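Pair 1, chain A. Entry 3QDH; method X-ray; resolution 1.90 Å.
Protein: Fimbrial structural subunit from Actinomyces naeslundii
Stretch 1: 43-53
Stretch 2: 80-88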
# COMPACT_ATOMS: atom_id res chain seq x y z
N TYR A 43 -22.05 -9.58 16.79
CA TYR A 43 -20.80 -9.72 16.06
C TYR A 43 -20.18 -8.34 15.82
O TYR A 43 -20.85 -7.33 15.99
CB TYR A 43 -20.99 -10.48 14.72
CG TYR A 43 -22.10 -9.90 13.86
CD1 TYR A 43 -21.86 -8.82 13.01
CD2 TYR A 43 -23.39 -10.45 13.91
CE1 TYR A 43 -22.92 -8.26 12.25
CE2 TYR A 43 -24.44 -9.92 13.15
CZ TYR A 43 -24.20 -8.84 12.33
OH TYR A 43 -25.24 -8.33 11.58
N PHE A 44 -18.91 -8.33 15.45
CA PHE A 44 -18.19 -7.11 15.11
C PHE A 44 -17.05 -7.50 14.17
O PHE A 44 -16.14 -8.23 14.55
CB PHE A 44 -17.66 -6.40 16.38
CG PHE A 44 -17.08 -5.03 16.13
CD1 PHE A 44 -17.65 -3.90 16.72
CD2 PHE A 44 -15.97 -4.87 15.32
CE1 PHE A 44 -17.11 -2.61 16.48
CE2 PHE A 44 -15.42 -3.60 15.08
CZ PHE A 44 -15.98 -2.48 15.66
N GLN A 45 -17.09 -7.01 12.93
CA GLN A 45 -16.13 -7.41 11.91
C GLN A 45 -15.65 -6.20 11.11
O GLN A 45 -16.46 -5.38 10.69
CB GLN A 45 -16.77 -8.43 10.95
CG GLN A 45 -15.87 -8.97 9.82
CD GLN A 45 -16.64 -9.89 8.88
OE1 GLN A 45 -16.61 -11.13 9.03
NE2 GLN A 45 -17.35 -9.30 7.94
N LEU A 46 -14.33 -6.11 10.90
CA LEU A 46 -13.79 -5.17 9.93
C LEU A 46 -13.58 -5.93 8.61
O LEU A 46 -13.01 -7.02 8.59
CB LEU A 46 -12.47 -4.56 10.42
CG LEU A 46 -12.49 -3.73 11.72
CD1 LEU A 46 -11.06 -3.39 12.15
CD2 LEU A 46 -13.34 -2.46 11.59
N ARG A 47 -14.08 -5.35 7.52
CA ARG A 47 -14.09 -6.01 6.22
C ARG A 47 -13.49 -5.08 5.18
O ARG A 47 -13.69 -3.88 5.23
CB ARG A 47 -15.52 -6.36 5.81
CG ARG A 47 -15.63 -7.20 4.53
CD ARG A 47 -17.08 -7.55 4.25
NE ARG A 47 -17.60 -8.55 5.18
CZ ARG A 47 -18.82 -9.08 5.10
NH1 ARG A 47 -19.65 -8.69 4.13
NH2 ARG A 47 -19.22 -10.00 5.98
N ASP A 48 -12.76 -5.66 4.23
CA ASP A 48 -12.08 -4.90 3.20
C ASP A 48 -11.88 -5.80 1.99
O ASP A 48 -11.18 -6.81 2.06
CB ASP A 48 -10.73 -4.36 3.72
CG ASP A 48 -10.17 -3.21 2.87
OD1 ASP A 48 -10.26 -3.27 1.63
OD2 ASP A 48 -9.59 -2.26 3.44
N THR A 49 -12.49 -5.43 0.87
CA THR A 49 -12.21 -6.11 -0.40
C THR A 49 -11.14 -5.28 -1.09
O THR A 49 -11.39 -4.16 -1.51
CB THR A 49 -13.46 -6.21 -1.29
OG1 THR A 49 -14.45 -6.98 -0.62
CG2 THR A 49 -13.12 -6.88 -2.64
N LEU A 50 -9.95 -5.85 -1.21
CA LEU A 50 -8.84 -5.09 -1.77
C LEU A 50 -8.86 -5.11 -3.30
O LEU A 50 -9.34 -6.06 -3.92
CB LEU A 50 -7.50 -5.57 -1.22
CG LEU A 50 -7.25 -5.04 0.21
CD1 LEU A 50 -7.85 -5.99 1.25
CD2 LEU A 50 -5.78 -4.85 0.46
N ASP A 51 -8.36 -4.02 -3.86
CA ASP A 51 -8.18 -3.84 -5.30
C ASP A 51 -7.42 -5.00 -5.92
O ASP A 51 -6.41 -5.45 -5.37
CB ASP A 51 -7.41 -2.53 -5.52
CG ASP A 51 -7.27 -2.16 -6.98
OD1 ASP A 51 -7.95 -1.21 -7.41
OD2 ASP A 51 -6.48 -2.80 -7.70
N ASP A 52 -7.89 -5.44 -7.09
CA ASP A 52 -7.32 -6.59 -7.82
C ASP A 52 -5.83 -6.52 -8.11
O ASP A 52 -5.20 -7.55 -8.34
CB ASP A 52 -8.06 -6.80 -9.15
CG ASP A 52 -9.45 -7.36 -8.98
OD1 ASP A 52 -9.81 -7.80 -7.87
OD2 ASP A 52 -10.20 -7.38 -9.98
N ARG A 53 -5.26 -5.32 -8.11
CA ARG A 53 -3.82 -5.16 -8.32
C ARG A 53 -3.00 -5.58 -7.10
O ARG A 53 -1.77 -5.70 -7.18
CB ARG A 53 -3.48 -3.72 -8.71
CG ARG A 53 -3.82 -3.39 -10.17
CD ARG A 53 -3.93 -1.89 -10.36
NE ARG A 53 -5.16 -1.35 -9.80
CZ ARG A 53 -5.62 -0.13 -10.03
NH1 ARG A 53 -4.93 0.70 -10.82
NH2 ARG A 53 -6.77 0.27 -9.49
N GLY A 80 -11.07 -14.81 -1.46
CA GLY A 80 -10.85 -14.05 -2.69
C GLY A 80 -10.04 -12.80 -2.40
O GLY A 80 -8.93 -12.88 -1.86
N GLN A 81 -10.59 -11.63 -2.73
CA GLN A 81 -9.94 -10.36 -2.41
C GLN A 81 -10.44 -9.78 -1.08
O GLN A 81 -9.95 -8.73 -0.63
CB GLN A 81 -10.13 -9.34 -3.54
CG GLN A 81 -9.30 -9.64 -4.80
CD GLN A 81 -7.81 -9.51 -4.57
OE1 GLN A 81 -7.11 -10.52 -4.50
NE2 GLN A 81 -7.32 -8.28 -4.43
N THR A 82 -11.40 -10.46 -0.45
CA THR A 82 -12.06 -9.90 0.74
C THR A 82 -11.40 -10.39 2.04
O THR A 82 -11.40 -11.59 2.35
CB THR A 82 -13.58 -10.19 0.73
OG1 THR A 82 -14.13 -9.76 -0.52
CG2 THR A 82 -14.29 -9.47 1.87
N VAL A 83 -10.82 -9.45 2.79
CA VAL A 83 -10.21 -9.76 4.08
C VAL A 83 -11.19 -9.39 5.20
O VAL A 83 -11.84 -8.36 5.15
CB VAL A 83 -8.87 -9.00 4.26
CG1 VAL A 83 -8.18 -9.39 5.56
CG2 VAL A 83 -7.97 -9.27 3.06
N THR A 84 -11.30 -10.26 6.21
CA THR A 84 -12.14 -9.98 7.37
C THR A 84 -11.35 -10.16 8.66
O THR A 84 -10.48 -11.05 8.76
CB THR A 84 -13.42 -10.86 7.42
OG1 THR A 84 -13.08 -12.25 7.41
CG2 THR A 84 -14.39 -10.55 6.27
N VAL A 85 -11.63 -9.29 9.62
CA VAL A 85 -11.12 -9.39 10.99
C VAL A 85 -12.37 -9.52 11.84
O VAL A 85 -13.14 -8.56 11.99
CB VAL A 85 -10.33 -8.14 11.41
CG1 VAL A 85 -9.86 -8.27 12.90
CG2 VAL A 85 -9.16 -7.90 10.47
N THR A 86 -12.59 -10.71 12.36
CA THR A 86 -13.85 -11.03 13.01
C THR A 86 -13.54 -11.29 14.47
O THR A 86 -12.73 -12.17 14.79
CB THR A 86 -14.51 -12.27 12.35
OG1 THR A 86 -14.67 -12.03 10.94
CG2 THR A 86 -15.87 -12.54 12.95
N PHE A 87 -14.16 -10.52 15.34
CA PHE A 87 -13.85 -10.64 16.76
C PHE A 87 -14.59 -11.82 17.38
O PHE A 87 -15.73 -12.08 17.05
CB PHE A 87 -14.12 -9.32 17.47
CG PHE A 87 -13.06 -8.28 17.19
CD1 PHE A 87 -11.94 -8.18 18.03
CD2 PHE A 87 -13.14 -7.45 16.08
CE1 PHE A 87 -10.93 -7.26 17.76
CE2 PHE A 87 -12.13 -6.52 15.80
CZ PHE A 87 -11.02 -6.43 16.65
N THR A 88 -13.90 -12.55 18.27
CA THR A 88 -14.47 -13.74 18.88
C THR A 88 -15.31 -13.32 20.08
O THR A 88 -15.37 -12.13 20.42
CB THR A 88 -13.34 -14.67 19.38
OG1 THR A 88 -12.55 -13.94 20.32
CG2 THR A 88 -12.46 -15.17 18.21
O HOH W 1 -17.72 -11.08 15.47

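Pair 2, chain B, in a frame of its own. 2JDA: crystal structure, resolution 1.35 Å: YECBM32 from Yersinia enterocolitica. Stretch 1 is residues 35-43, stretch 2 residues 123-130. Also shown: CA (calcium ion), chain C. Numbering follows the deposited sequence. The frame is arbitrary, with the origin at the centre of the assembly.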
# COMPACT_ATOMS: atom_id res chain seq x y z
N LYS B 35 4.55 -12.17 -6.91
CA LYS B 35 4.59 -12.18 -8.36
C LYS B 35 3.32 -11.58 -9.00
O LYS B 35 3.30 -11.40 -10.20
CB LYS B 35 4.76 -13.60 -8.93
CG LYS B 35 5.96 -14.35 -8.40
CD LYS B 35 5.79 -15.88 -8.78
CE LYS B 35 4.80 -16.69 -7.84
NZ LYS B 35 4.95 -16.51 -6.35
N THR B 36 2.25 -11.37 -8.25
CA THR B 36 1.05 -10.69 -8.80
C THR B 36 1.03 -9.27 -8.24
O THR B 36 1.43 -9.02 -7.09
CB THR B 36 -0.23 -11.38 -8.36
OG1 THR B 36 -0.36 -11.27 -6.94
CG2 THR B 36 -0.21 -12.85 -8.72
N ARG B 37 0.54 -8.33 -9.03
CA ARG B 37 0.47 -6.92 -8.64
C ARG B 37 -0.81 -6.28 -9.05
O ARG B 37 -1.48 -6.71 -9.96
CB ARG B 37 1.64 -6.17 -9.24
CG ARG B 37 1.68 -6.06 -10.75
CD ARG B 37 2.95 -5.41 -11.24
NE ARG B 37 3.11 -5.34 -12.69
CZ ARG B 37 3.64 -6.29 -13.42
NH1 ARG B 37 3.97 -7.47 -12.91
NH2 ARG B 37 3.79 -6.05 -14.71
N TRP B 38 -1.15 -5.24 -8.29
CA TRP B 38 -2.09 -4.21 -8.72
C TRP B 38 -1.29 -3.13 -9.42
O TRP B 38 -0.24 -2.71 -8.94
CB TRP B 38 -2.78 -3.59 -7.49
CG TRP B 38 -3.56 -2.35 -7.81
CD1 TRP B 38 -4.69 -2.28 -8.59
CD2 TRP B 38 -3.28 -1.02 -7.40
NE1 TRP B 38 -5.09 -0.98 -8.74
CE2 TRP B 38 -4.27 -0.18 -7.98
CE3 TRP B 38 -2.26 -0.41 -6.63
CZ2 TRP B 38 -4.27 1.20 -7.80
CZ3 TRP B 38 -2.27 0.94 -6.45
CH2 TRP B 38 -3.29 1.73 -7.03
N ALA B 39 -1.82 -2.65 -10.53
CA ALA B 39 -1.22 -1.52 -11.26
C ALA B 39 -2.31 -0.64 -11.85
O ALA B 39 -3.29 -1.13 -12.39
CB ALA B 39 -0.33 -1.98 -12.36
N ALA B 40 -2.11 0.67 -11.77
CA ALA B 40 -3.06 1.66 -12.29
C ALA B 40 -2.27 2.88 -12.72
O ALA B 40 -1.20 3.11 -12.20
CB ALA B 40 -4.06 2.04 -11.23
N SER B 41 -2.80 3.68 -13.66
CA SER B 41 -2.08 4.83 -14.20
C SER B 41 -2.70 6.14 -13.73
O SER B 41 -3.92 6.26 -13.48
CB SER B 41 -2.00 4.77 -15.72
OG SER B 41 -3.22 4.58 -16.30
N GLY B 42 -1.83 7.14 -13.59
CA GLY B 42 -2.22 8.43 -13.11
C GLY B 42 -2.42 8.44 -11.61
O GLY B 42 -2.01 7.50 -10.92
N GLU B 43 -2.98 9.49 -11.07
CA GLU B 43 -3.24 9.55 -9.64
C GLU B 43 -4.36 8.56 -9.38
O GLU B 43 -5.45 8.65 -9.97
CB GLU B 43 -3.62 10.96 -9.18
CG GLU B 43 -2.44 11.91 -9.11
CD GLU B 43 -2.85 13.31 -8.60
OE1 GLU B 43 -3.59 13.34 -7.58
OE2 GLU B 43 -2.25 14.25 -9.18
N ASN B 123 7.61 6.69 -14.66
CA ASN B 123 6.43 6.84 -15.47
C ASN B 123 5.21 6.98 -14.59
O ASN B 123 5.36 7.07 -13.38
CB ASN B 123 6.26 5.79 -16.61
CG ASN B 123 6.04 4.39 -16.16
OD1 ASN B 123 5.25 4.12 -15.27
ND2 ASN B 123 6.67 3.45 -16.86
N ASN B 124 4.01 7.06 -15.17
CA ASN B 124 2.85 7.43 -14.37
C ASN B 124 2.09 6.18 -13.92
O ASN B 124 0.96 6.29 -13.46
CB ASN B 124 1.91 8.46 -15.05
CG ASN B 124 1.10 7.86 -16.10
OD1 ASN B 124 1.36 6.71 -16.54
ND2 ASN B 124 0.12 8.62 -16.56
N TRP B 125 2.72 5.02 -13.93
CA TRP B 125 2.09 3.84 -13.34
C TRP B 125 2.43 3.72 -11.86
O TRP B 125 3.55 3.97 -11.42
CB TRP B 125 2.50 2.54 -14.04
CG TRP B 125 1.88 2.37 -15.39
CD1 TRP B 125 2.37 2.81 -16.60
CD2 TRP B 125 0.64 1.77 -15.66
NE1 TRP B 125 1.50 2.48 -17.61
CE2 TRP B 125 0.43 1.82 -17.06
CE3 TRP B 125 -0.32 1.14 -14.88
CZ2 TRP B 125 -0.69 1.32 -17.65
CZ3 TRP B 125 -1.44 0.67 -15.49
CH2 TRP B 125 -1.60 0.71 -16.85
N SER B 126 1.43 3.31 -11.09
CA SER B 126 1.58 2.89 -9.72
C SER B 126 1.41 1.40 -9.68
O SER B 126 0.38 0.89 -10.13
CB SER B 126 0.51 3.55 -8.84
OG SER B 126 0.62 4.98 -8.82
N ALA B 127 2.39 0.66 -9.19
CA ALA B 127 2.32 -0.79 -9.23
C ALA B 127 2.87 -1.36 -7.91
O ALA B 127 3.98 -1.03 -7.52
CB ALA B 127 3.09 -1.33 -10.45
N ILE B 128 2.08 -2.18 -7.25
CA ILE B 128 2.40 -2.72 -5.93
C ILE B 128 2.19 -4.23 -5.95
O ILE B 128 1.11 -4.69 -6.24
CB ILE B 128 1.58 -2.03 -4.81
CG1 ILE B 128 1.85 -0.52 -4.80
CG2 ILE B 128 1.92 -2.65 -3.51
CD1 ILE B 128 0.90 0.33 -3.90
N ASN B 129 3.25 -4.97 -5.62
CA ASN B 129 3.15 -6.42 -5.58
C ASN B 129 2.36 -6.91 -4.38
O ASN B 129 1.55 -7.86 -4.47
CB ASN B 129 4.53 -7.07 -5.55
CG ASN B 129 5.39 -6.78 -6.77
OD1 ASN B 129 4.90 -6.47 -7.85
ND2 ASN B 129 6.74 -6.87 -6.59
N GLU B 130 2.59 -6.30 -3.21
CA GLU B 130 1.97 -6.78 -2.00
C GLU B 130 1.99 -5.67 -0.94
O GLU B 130 2.86 -4.79 -0.89
CB GLU B 130 2.76 -7.99 -1.48
CG GLU B 130 1.98 -8.92 -0.63
CD GLU B 130 0.87 -9.72 -1.33
OE1 GLU B 130 0.77 -9.98 -2.57
OE2 GLU B 130 0.02 -10.02 -0.56
CA CA C . 0.47 -9.92 -5.00
O HOH W 2 4.59 -8.38 -9.78
O HOH W 3 0.11 6.21 -11.09

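Two antiparallel strands, the same ladder, different side chains. Pair 1 (chain A, fimbrial subunit) and pair 2 (chain B, YECBM32) superpose with an RMSD of 0.7 Å over the backbone of 14 central residues, and their strand directions differ by 169° and 170°. The register is common to both. A:Leu46 matches B:Trp38 and A:Val85 matches B:Ile128; each couple forms a hydrogen-bonded pair, with A:Val85 N to A:Leu46 O at 2.8 Å and B:Ile128 N to B:Trp38 O at 2.9 Å. Two residues on, A:Val83 N reaches A:Asp48 O at 2.8 Å, and B:Ser126 N reaches B:Ala40 O at 2.9 Å. The ladder continues beyond this: A:Leu50 N donates to A:Gln81 O, and B:Gly42 N to B:Asn124 O, both at 2.9 Å.

On the face carrying A:Leu46 and A:Val85, pair 1 packs aliphatic groups, with the CB atoms of these two residues 4.3 Å apart; A:Leu50 CD1 also lies 3.7 Å from A:Val83 CG2. Pair 2 places an indole at the first position, and B:Ile128 CD1 meets the edge of the B:Trp38 ring, 4.1 Å from its CZ3. At the position of A:Leu50 stands B:Gly42, without a side chain and with a positive phi of 77°. Water 3 donates to B:Gly42 O and B:Asn124 O, each 2.5 Å from the water O, and accepts from B:Ser126 OG, 2.6 Å from the same O. It thus links the two stretches, and B:Ser126, which it bonds, is the match of A:Val83.

The other face diverges as well. A:Thr49 and A:Thr82 join their OG1 atoms in a 2.8 Å hydrogen bond, whereas the matching B:Ser41 and B:Trp125 make a CH-pi contact: B:Ser41 CB sits over the face of the six-membered ring. B:Trp125 extends along the sheet, its CE3 reaching B:Ala39 CB at 4.0 Å. The small B:Ala39 and B:Ala127 bring their CB atoms to 4.0 Å, where pair 1 has A:Arg47 and A:Thr84, with A:Arg47 NE 3.9 Å from A:Thr84 CG2.

At the far end, A:Phe44 O accepts from A:Phe87 N at 3.1 Å, and the two rings meet obliquely, their planes at 86°. The match to A:Phe44 is B:Thr36, whose O instead binds calcium at 2.5 Å from the CA ion; B:Asn129 O, 2.4 Å from the ion, joins it. The metal accounts for the close approach of these two acceptors, B:Thr36 O and B:Asn129 O, at 2.9 Å.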